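ORF10 (Moritella marina, PDB 6RIW) forms the ketosynthase–chain length factor part of a longer polyunsaturated fatty acid synthase protein and probably catalyses the condensation steps that lengthen the acyl chain. Local coordinates at residues N143-V148 with N919-S924; Y137-D142 with E510-V515; D626-A631 with Q915-A920. All blocks are in the same frame, centred on the assembly; numbering follows the deposited sequence.

Contact 1: residues N143-V148 with N919-S924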
loop_
_atom_site.group_PDB
_atom_site.type_symbol
_atom_site.label_atom_id
_atom_site.label_comp_id
_atom_site.label_asym_id
_atom_site.label_seq_id
_atom_site.Cartn_x
_atom_site.Cartn_y
_atom_site.Cartn_z
ATOM N N ASN A 143 -3.837 17.927 27.896
ATOM C CA ASN A 143 -4.909 18.409 28.755
ATOM C C ASN A 143 -5.158 17.471 29.929
ATOM O O ASN A 143 -5.506 17.936 31.022
ATOM C CB ASN A 143 -6.192 18.592 27.963
ATOM C CG ASN A 143 -6.075 19.633 26.866
ATOM O OD1 ASN A 143 -7.016 19.825 26.096
ATOM N ND2 ASN A 143 -4.914 20.297 26.769
ATOM N N ALA A 144 -5.008 16.159 29.725
ATOM C CA ALA A 144 -5.140 15.223 30.839
ATOM C C ALA A 144 -4.067 15.471 31.895
ATOM O O ALA A 144 -4.348 15.436 33.101
ATOM C CB ALA A 144 -5.052 13.781 30.337
ATOM N N LEU A 145 -2.824 15.697 31.461
ATOM C CA LEU A 145 -1.743 15.956 32.411
ATOM C C LEU A 145 -1.905 17.294 33.129
ATOM O O LEU A 145 -1.504 17.412 34.296
ATOM C CB LEU A 145 -0.387 15.874 31.693
ATOM C CG LEU A 145 0.023 14.439 31.314
ATOM C CD1 LEU A 145 1.289 14.366 30.454
ATOM C CD2 LEU A 145 0.150 13.533 32.531
ATOM N N LYS A 146 -2.469 18.312 32.467
ATOM C CA LYS A 146 -2.857 19.527 33.186
ATOM C C LYS A 146 -3.820 19.205 34.326
ATOM O O LYS A 146 -3.681 19.729 35.444
ATOM C CB LYS A 146 -3.510 20.534 32.236
ATOM C CG LYS A 146 -2.577 21.229 31.244
ATOM C CD LYS A 146 -3.390 22.236 30.444
ATOM C CE LYS A 146 -2.520 23.355 29.866
ATOM N NZ LYS A 146 -1.542 22.842 28.840
ATOM N N ALA A 147 -4.811 18.342 34.063
ATOM C CA ALA A 147 -5.793 18.007 35.093
ATOM C C ALA A 147 -5.166 17.220 36.234
ATOM O O ALA A 147 -5.601 17.347 37.387
ATOM C CB ALA A 147 -6.957 17.217 34.481
ATOM N N VAL A 148 -4.145 16.419 35.947
ATOM C CA VAL A 148 -3.535 15.570 36.964
ATOM C C VAL A 148 -2.469 16.324 37.758
ATOM O O VAL A 148 -2.425 16.243 38.991
ATOM C CB VAL A 148 -2.954 14.301 36.307
ATOM C CG1 VAL A 148 -2.109 13.531 37.284
ATOM C CG2 VAL A 148 -4.088 13.411 35.793
ATOM N N ASN A 919 -9.410 9.495 30.130
ATOM C CA ASN A 919 -9.786 8.730 31.317
ATOM C C ASN A 919 -8.634 7.869 31.814
ATOM O O ASN A 919 -8.447 7.715 33.029
ATOM C CB ASN A 919 -10.997 7.839 31.013
ATOM C CG ASN A 919 -12.290 8.611 30.945
ATOM O OD1 ASN A 919 -12.333 9.822 31.208
ATOM N ND2 ASN A 919 -13.367 7.915 30.593
ATOM N N ALA A 920 -7.896 7.240 30.887
ATOM C CA ALA A 920 -6.795 6.367 31.267
ATOM C C ALA A 920 -5.709 7.125 32.016
ATOM O O ALA A 920 -5.027 6.550 32.863
ATOM C CB ALA A 920 -6.195 5.685 30.039
ATOM N N ILE A 921 -5.526 8.400 31.714
ATOM C CA ILE A 921 -4.535 9.210 32.415
ATOM C C ILE A 921 -5.121 9.832 33.684
ATOM O O ILE A 921 -4.569 9.656 34.776
ATOM C CB ILE A 921 -3.980 10.274 31.436
ATOM C CG1 ILE A 921 -3.252 9.577 30.283
ATOM C CG2 ILE A 921 -3.068 11.266 32.149
ATOM C CD1 ILE A 921 -2.997 10.476 29.055
ATOM N N VAL A 922 -6.267 10.521 33.573
ATOM C CA VAL A 922 -6.801 11.277 34.707
ATOM C C VAL A 922 -7.261 10.348 35.825
ATOM O O VAL A 922 -7.216 10.726 37.000
ATOM C CB VAL A 922 -7.949 12.231 34.299
ATOM C CG1 VAL A 922 -7.487 13.284 33.286
ATOM C CG2 VAL A 922 -9.141 11.463 33.802
ATOM N N ASN A 923 -7.703 9.133 35.509
ATOM C CA ASN A 923 -8.142 8.215 36.553
ATOM C C ASN A 923 -7.115 7.138 36.833
ATOM O O ASN A 923 -7.467 6.086 37.373
ATOM C CB ASN A 923 -9.480 7.567 36.189
ATOM C CG ASN A 923 -10.596 8.582 36.028
ATOM O OD1 ASN A 923 -10.609 9.628 36.686
ATOM N ND2 ASN A 923 -11.533 8.285 35.141
ATOM N N SER A 924 -5.853 7.376 36.488
ATOM C CA SER A 924 -4.829 6.360 36.690
ATOM C C SER A 924 -4.778 5.951 38.153
ATOM O O SER A 924 -4.896 6.790 39.050
ATOM C CB SER A 924 -3.459 6.877 36.259
ATOM O OG SER A 924 -2.443 6.059 36.797
#

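Contact 2: residues Y137-D142 with E510-V515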
loop_
_atom_site.group_PDB
_atom_site.type_symbol
_atom_site.label_atom_id
_atom_site.label_comp_id
_atom_site.label_asym_id
_atom_site.label_seq_id
_atom_site.Cartn_x
_atom_site.Cartn_y
_atom_site.Cartn_z
ATOM N N TYR A 137 -3.661 13.370 19.296
ATOM C CA TYR A 137 -3.424 12.587 20.509
ATOM C C TYR A 137 -2.739 13.426 21.571
ATOM O O TYR A 137 -3.021 13.274 22.770
ATOM C CB TYR A 137 -2.566 11.361 20.215
ATOM C CG TYR A 137 -2.770 10.801 18.831
ATOM C CD1 TYR A 137 -4.053 10.440 18.407
ATOM C CD2 TYR A 137 -1.683 10.628 17.955
ATOM C CE1 TYR A 137 -4.267 9.949 17.130
ATOM C CE2 TYR A 137 -1.872 10.123 16.680
ATOM C CZ TYR A 137 -3.165 9.771 16.280
ATOM O OH TYR A 137 -3.376 9.283 15.012
ATOM N N HIS A 138 -1.811 14.286 21.160
ATOM C CA HIS A 138 -0.959 14.948 22.143
ATOM C C HIS A 138 -1.649 16.139 22.791
ATOM O O HIS A 138 -1.368 16.446 23.954
ATOM C CB HIS A 138 0.385 15.318 21.485
ATOM C CG HIS A 138 1.186 14.108 21.099
ATOM N ND1 HIS A 138 2.113 14.104 20.076
ATOM C CD2 HIS A 138 1.168 12.846 21.596
ATOM C CE1 HIS A 138 2.646 12.894 19.978
ATOM N NE2 HIS A 138 2.085 12.114 20.889
ATOM N N GLN A 139 -2.615 16.765 22.113
ATOM C CA GLN A 139 -3.434 17.745 22.819
ATOM C C GLN A 139 -4.221 17.073 23.933
ATOM O O GLN A 139 -4.359 17.627 25.033
ATOM C CB GLN A 139 -4.394 18.464 21.859
ATOM C CG GLN A 139 -5.234 19.582 22.561
ATOM C CD GLN A 139 -4.389 20.795 22.950
ATOM O OE1 GLN A 139 -4.624 21.446 23.982
ATOM N NE2 GLN A 139 -3.394 21.097 22.130
ATOM N N VAL A 140 -4.770 15.884 23.658
ATOM C CA VAL A 140 -5.541 15.192 24.684
ATOM C C VAL A 140 -4.629 14.773 25.834
ATOM O O VAL A 140 -4.980 14.958 27.002
ATOM C CB VAL A 140 -6.300 13.991 24.088
ATOM C CG1 VAL A 140 -7.092 13.262 25.188
ATOM C CG2 VAL A 140 -7.244 14.454 22.985
ATOM N N VAL A 141 -3.437 14.246 25.528
ATOM C CA VAL A 141 -2.475 13.911 26.588
ATOM C C VAL A 141 -2.116 15.153 27.387
ATOM O O VAL A 141 -2.117 15.136 28.624
ATOM C CB VAL A 141 -1.211 13.250 26.008
ATOM C CG1 VAL A 141 -0.107 13.119 27.114
ATOM C CG2 VAL A 141 -1.510 11.869 25.423
ATOM N N ASP A 142 -1.807 16.255 26.690
ATOM C CA ASP A 142 -1.488 17.510 27.371
ATOM C C ASP A 142 -2.579 17.910 28.354
ATOM O O ASP A 142 -2.299 18.238 29.519
ATOM C CB ASP A 142 -1.285 18.631 26.349
ATOM C CG ASP A 142 -1.162 20.011 27.002
ATOM O OD1 ASP A 142 -2.208 20.624 27.331
ATOM O OD2 ASP A 142 -0.013 20.489 27.178
ATOM N N GLU A 510 -13.477 13.089 20.992
ATOM C CA GLU A 510 -14.536 14.059 20.716
ATOM C C GLU A 510 -14.930 14.865 21.950
ATOM O O GLU A 510 -15.630 15.881 21.815
ATOM C CB GLU A 510 -15.780 13.346 20.151
ATOM C CG GLU A 510 -16.677 12.723 21.208
ATOM C CD GLU A 510 -16.260 11.310 21.608
ATOM O OE1 GLU A 510 -15.130 10.860 21.295
ATOM O OE2 GLU A 510 -17.085 10.630 22.254
ATOM N N SER A 511 -14.507 14.435 23.139
ATOM C CA SER A 511 -14.790 15.170 24.366
ATOM C C SER A 511 -13.781 16.272 24.636
ATOM O O SER A 511 -13.964 17.053 25.576
ATOM C CB SER A 511 -14.821 14.215 25.563
ATOM O OG SER A 511 -13.507 13.930 26.024
ATOM N N ASN A 512 -12.723 16.358 23.848
ATOM C CA ASN A 512 -11.702 17.367 24.075
ATOM C C ASN A 512 -12.091 18.639 23.325
ATOM O O ASN A 512 -12.121 18.666 22.090
ATOM C CB ASN A 512 -10.336 16.852 23.642
ATOM C CG ASN A 512 -9.231 17.791 24.047
ATOM O OD1 ASN A 512 -9.013 18.802 23.395
ATOM N ND2 ASN A 512 -8.562 17.487 25.160
ATOM N N ALA A 513 -12.363 19.705 24.078
ATOM C CA ALA A 513 -12.847 20.932 23.470
ATOM C C ALA A 513 -11.793 21.570 22.581
ATOM O O ALA A 513 -12.141 22.190 21.573
ATOM C CB ALA A 513 -13.290 21.911 24.564
ATOM N N ASN A 514 -10.509 21.448 22.937
ATOM C CA ASN A 514 -9.462 22.054 22.119
ATOM C C ASN A 514 -9.321 21.338 20.773
ATOM O O ASN A 514 -9.205 21.982 19.728
ATOM C CB ASN A 514 -8.133 22.045 22.871
ATOM C CG ASN A 514 -8.117 23.019 24.052
ATOM O OD1 ASN A 514 -8.625 24.130 23.953
ATOM N ND2 ASN A 514 -7.549 22.591 25.180
ATOM N N VAL A 515 -9.324 20.005 20.781
ATOM C CA VAL A 515 -9.309 19.254 19.521
ATOM C C VAL A 515 -10.514 19.624 18.659
ATOM O O VAL A 515 -10.386 19.909 17.461
ATOM C CB VAL A 515 -9.268 17.744 19.812
ATOM C CG1 VAL A 515 -9.638 16.936 18.542
ATOM C CG2 VAL A 515 -7.875 17.360 20.339
#

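Contact 3: residues D626-A631 with Q915-A920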
loop_
_atom_site.group_PDB
_atom_site.type_symbol
_atom_site.label_atom_id
_atom_site.label_comp_id
_atom_site.label_asym_id
_atom_site.label_seq_id
_atom_site.Cartn_x
_atom_site.Cartn_y
_atom_site.Cartn_z
ATOM N N ASP A 626 0.346 4.607 27.926
ATOM C CA ASP A 626 -0.727 3.616 27.935
ATOM C C ASP A 626 -2.076 4.233 27.606
ATOM O O ASP A 626 -2.969 3.527 27.115
ATOM C CB ASP A 626 -0.777 2.917 29.289
ATOM C CG ASP A 626 0.379 1.955 29.491
ATOM O OD1 ASP A 626 1.131 1.695 28.514
ATOM O OD2 ASP A 626 0.552 1.461 30.630
ATOM N N GLY A 627 -2.232 5.538 27.832
ATOM C CA GLY A 627 -3.441 6.209 27.405
ATOM C C GLY A 627 -3.586 6.262 25.896
ATOM O O GLY A 627 -4.702 6.200 25.375
ATOM N N VAL A 628 -2.470 6.365 25.177
ATOM C CA VAL A 628 -2.517 6.585 23.730
ATOM C C VAL A 628 -2.643 5.274 22.962
ATOM O O VAL A 628 -3.438 5.164 22.017
ATOM C CB VAL A 628 -1.274 7.373 23.279
ATOM C CG1 VAL A 628 -1.257 7.469 21.748
ATOM C CG2 VAL A 628 -1.291 8.754 23.903
ATOM N N ALA A 629 -1.847 4.273 23.320
ATOM C CA ALA A 629 -1.809 3.028 22.549
ATOM C C ALA A 629 -1.061 1.990 23.362
ATOM O O ALA A 629 -0.295 2.333 24.256
ATOM C CB ALA A 629 -1.111 3.221 21.192
ATOM N N SER A 630 -1.257 0.722 23.010
ATOM C CA SER A 630 -0.507 -0.359 23.635
ATOM C C SER A 630 0.888 -0.445 23.038
ATOM O O SER A 630 1.124 -0.042 21.895
ATOM C CB SER A 630 -1.228 -1.696 23.444
ATOM O OG SER A 630 -2.546 -1.627 23.964
ATOM N N ALA A 631 1.825 -0.959 23.829
ATOM C CA ALA A 631 3.172 -1.188 23.325
ATOM C C ALA A 631 3.144 -2.210 22.193
ATOM O O ALA A 631 2.256 -3.065 22.128
ATOM C CB ALA A 631 4.088 -1.686 24.440
ATOM N N GLN A 915 -9.136 2.232 24.214
ATOM C CA GLN A 915 -9.163 2.889 25.517
ATOM C C GLN A 915 -9.314 4.404 25.392
ATOM O O GLN A 915 -8.705 5.038 24.525
ATOM C CB GLN A 915 -7.867 2.551 26.260
ATOM C CG GLN A 915 -7.711 3.207 27.614
ATOM C CD GLN A 915 -6.737 2.452 28.470
ATOM O OE1 GLN A 915 -5.574 2.292 28.111
ATOM N NE2 GLN A 915 -7.210 1.958 29.602
ATOM N N LEU A 916 -10.141 4.979 26.259
ATOM C CA LEU A 916 -10.306 6.429 26.290
ATOM C C LEU A 916 -9.022 7.071 26.822
ATOM O O LEU A 916 -8.619 6.791 27.954
ATOM C CB LEU A 916 -11.503 6.801 27.157
ATOM C CG LEU A 916 -12.747 5.994 26.768
ATOM C CD1 LEU A 916 -13.769 5.935 27.907
ATOM C CD2 LEU A 916 -13.355 6.597 25.528
ATOM N N ILE A 917 -8.378 7.919 26.004
ATOM C CA ILE A 917 -7.064 8.459 26.364
ATOM C C ILE A 917 -7.133 9.264 27.664
ATOM O O ILE A 917 -6.323 9.063 28.580
ATOM C CB ILE A 917 -6.495 9.321 25.220
ATOM C CG1 ILE A 917 -6.342 8.514 23.919
ATOM C CG2 ILE A 917 -5.132 9.913 25.633
ATOM C CD1 ILE A 917 -6.069 9.413 22.701
ATOM N N SER A 918 -8.054 10.228 27.746
ATOM C CA SER A 918 -8.059 11.117 28.898
ATOM C C SER A 918 -8.379 10.347 30.175
ATOM O O SER A 918 -7.687 10.493 31.191
ATOM C CB SER A 918 -9.048 12.254 28.685
ATOM O OG SER A 918 -9.032 13.130 29.802
ATOM N N ASN A 919 -9.410 9.495 30.130
ATOM C CA ASN A 919 -9.786 8.730 31.317
ATOM C C ASN A 919 -8.634 7.869 31.814
ATOM O O ASN A 919 -8.447 7.715 33.029
ATOM C CB ASN A 919 -10.997 7.839 31.013
ATOM C CG ASN A 919 -12.290 8.611 30.945
ATOM O OD1 ASN A 919 -12.333 9.822 31.208
ATOM N ND2 ASN A 919 -13.367 7.915 30.593
ATOM N N ALA A 920 -7.896 7.240 30.887
ATOM C CA ALA A 920 -6.795 6.367 31.267
ATOM C C ALA A 920 -5.709 7.125 32.016
ATOM O O ALA A 920 -5.027 6.550 32.863
ATOM C CB ALA A 920 -6.195 5.685 30.039
HETATM O O HOH W 1 -6.143 4.180 23.813
#

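Contact 1: residues N143-V148 with N919-S924
A144 O and I921 O belong to the flat peptide groups of this contact, which has no rings, and each meets a valine methyl of the other segment. V922 CG1 lies 3.8 Å from A144 O. V148 CG2 lies 3.9 Å from I921 O. Aliphatic groups make up the rest. A144 is buried and its CB faces the other helix, 3.7 Å from I921 CG2. I921 has CG1 anti to the carbonyl carbon (chi1 -63°), which leaves CG2 anti to the backbone N, against A144 CB and L145 CD2. L145 crosses I921 at about a right angle, with CD2 4.0 Å from I921 CG2. V922 CG1 also packs on two small side chains one turn apart, touching A144 CB at 3.9 Å and A147 CB at 4.1 Å. V148 CG2 closes the last turn of its helix over the V922 backbone, 3.6 Å from V922 CA. The small side chain of A144 probably allows the close approach, with A144 CA and V922 CA 5.8 Å apart. The contact packs the C-terminal end of helix 129-148 on the end of helix 917-922. V148 also touches L929 and K933 of helix 929-934, and L145 reaches L620 of helix 614-628.

Contact 2: residues Y137-D142 with E510-V515
Q139 and V140 of helix 129-148 pack against N512, N514 and V515 at the start of helix 513-519. Apolar contacts come first. V515 CG2 touches both residues of the longer helix, at 4.0 Å from Q139 CB and 4.0 Å from V140 CG2. V140 and N512 lie alongside each other and point opposite ways, with V140 CG2 4.0 Å from N512 CB. The stem of Q139 is also used. Its CG is anti to the backbone N (chi1 -177°) and lies 3.8 Å from N514 CB. A bend at chi2 sets CD beside N514 CB as well.

Next is the helix cap. N512 holds the N-cap position, and its OD1 accepts from V515 N at 2.9 Å. The bond is nearly straight, 167° at the hydrogen, and uses a lone pair in the carbonyl plane. It spends the oxygen of N512 on its own helix and leaves the amide nitrogen to turn toward helix 129-148.

The third kind is a cluster of side-chain amides. The planes of Q139 and N514 stand 81° apart. The cluster centres on N143, one turn after Q139. N143 OD1 accepts from both N512 ND2 and N514 ND2, and N143 ND2 donates to Q139 OE1.

These carboxamides join two helices without using any formal charge. N512, although buried, has both ends of its amide satisfied. One side chain therefore caps its own helix and binds the neighbouring one.

Contact 3: residues D626-A631 with Q915-A920
G627, in the last turn of helix 614-628, packs on I917 in the first turn of helix 917-922, for which L916 is the N-cap residue. Helix 614-628 belongs to the second of two thiolase-fold ketosynthase units, probably the chain length factor. G627 and I917 form the centre, with their CA atoms 4.4 Å apart. G627 is buried and lets the backbones come this close. A CB modelled on it would sit tightly against I917 O. One turn further on, A920 CB packs on G627 CA at 3.8 Å.

I917 gathers around the carbonyl oxygen of G627. Its CA makes a CA-H...O contact to G627 O at 3.4 Å, with an angle of 143° at the hydrogen. The side chain adds CG1, which is anti to the carbonyl carbon (chi1 -59°) and 3.2 Å from G627 O. I917 CG2 lies 4.4 Å from V628 CG2. I917 also touches V140 and V141 of helix 129-148, and its backbone is hydrogen-bonded to K507. An alanine here would still place CB near G627 O, but without CG1, CG2 and CD1 it would probably leave V628 CG2 and V140 without this packing partner and open a gap beside them.

Two polar groups of 626-631 have partners outside the contact. The carboxylate of D626 forms a salt bridge with R594, and V628 O accepts from K507 NZ.

One water spans the two segments. It lies 2.9 Å from G627 O and 2.8 Å from Q915 O and can donate to either. It has more acceptors around it than protons, so these bonds probably share its hydrogens. G627 O and Q915 O are 4.3 Å apart, with the water bridging them.

From the N terminus, helix 129-148 comes first and supplies one side of contacts 1 and 2. Contact 2 closes first, when the chain reaches 510-515. Contact 3 opens later, at 626-631, so these two follow in series. Contact 3 closes at 915-920, and contact 1 closes on the same short helix at 919-924, a return across 770 residues. Contacts 1 and 3 thus end on the same stretch and share N919 and A920, while contacts 1 and 2 cross. Together they tie a helix of the first ketosynthase unit to the second unit and to helix 917-922. V141 links contacts 2 and 3, its CG2 packing on V628 CG2 at 3.5 Å.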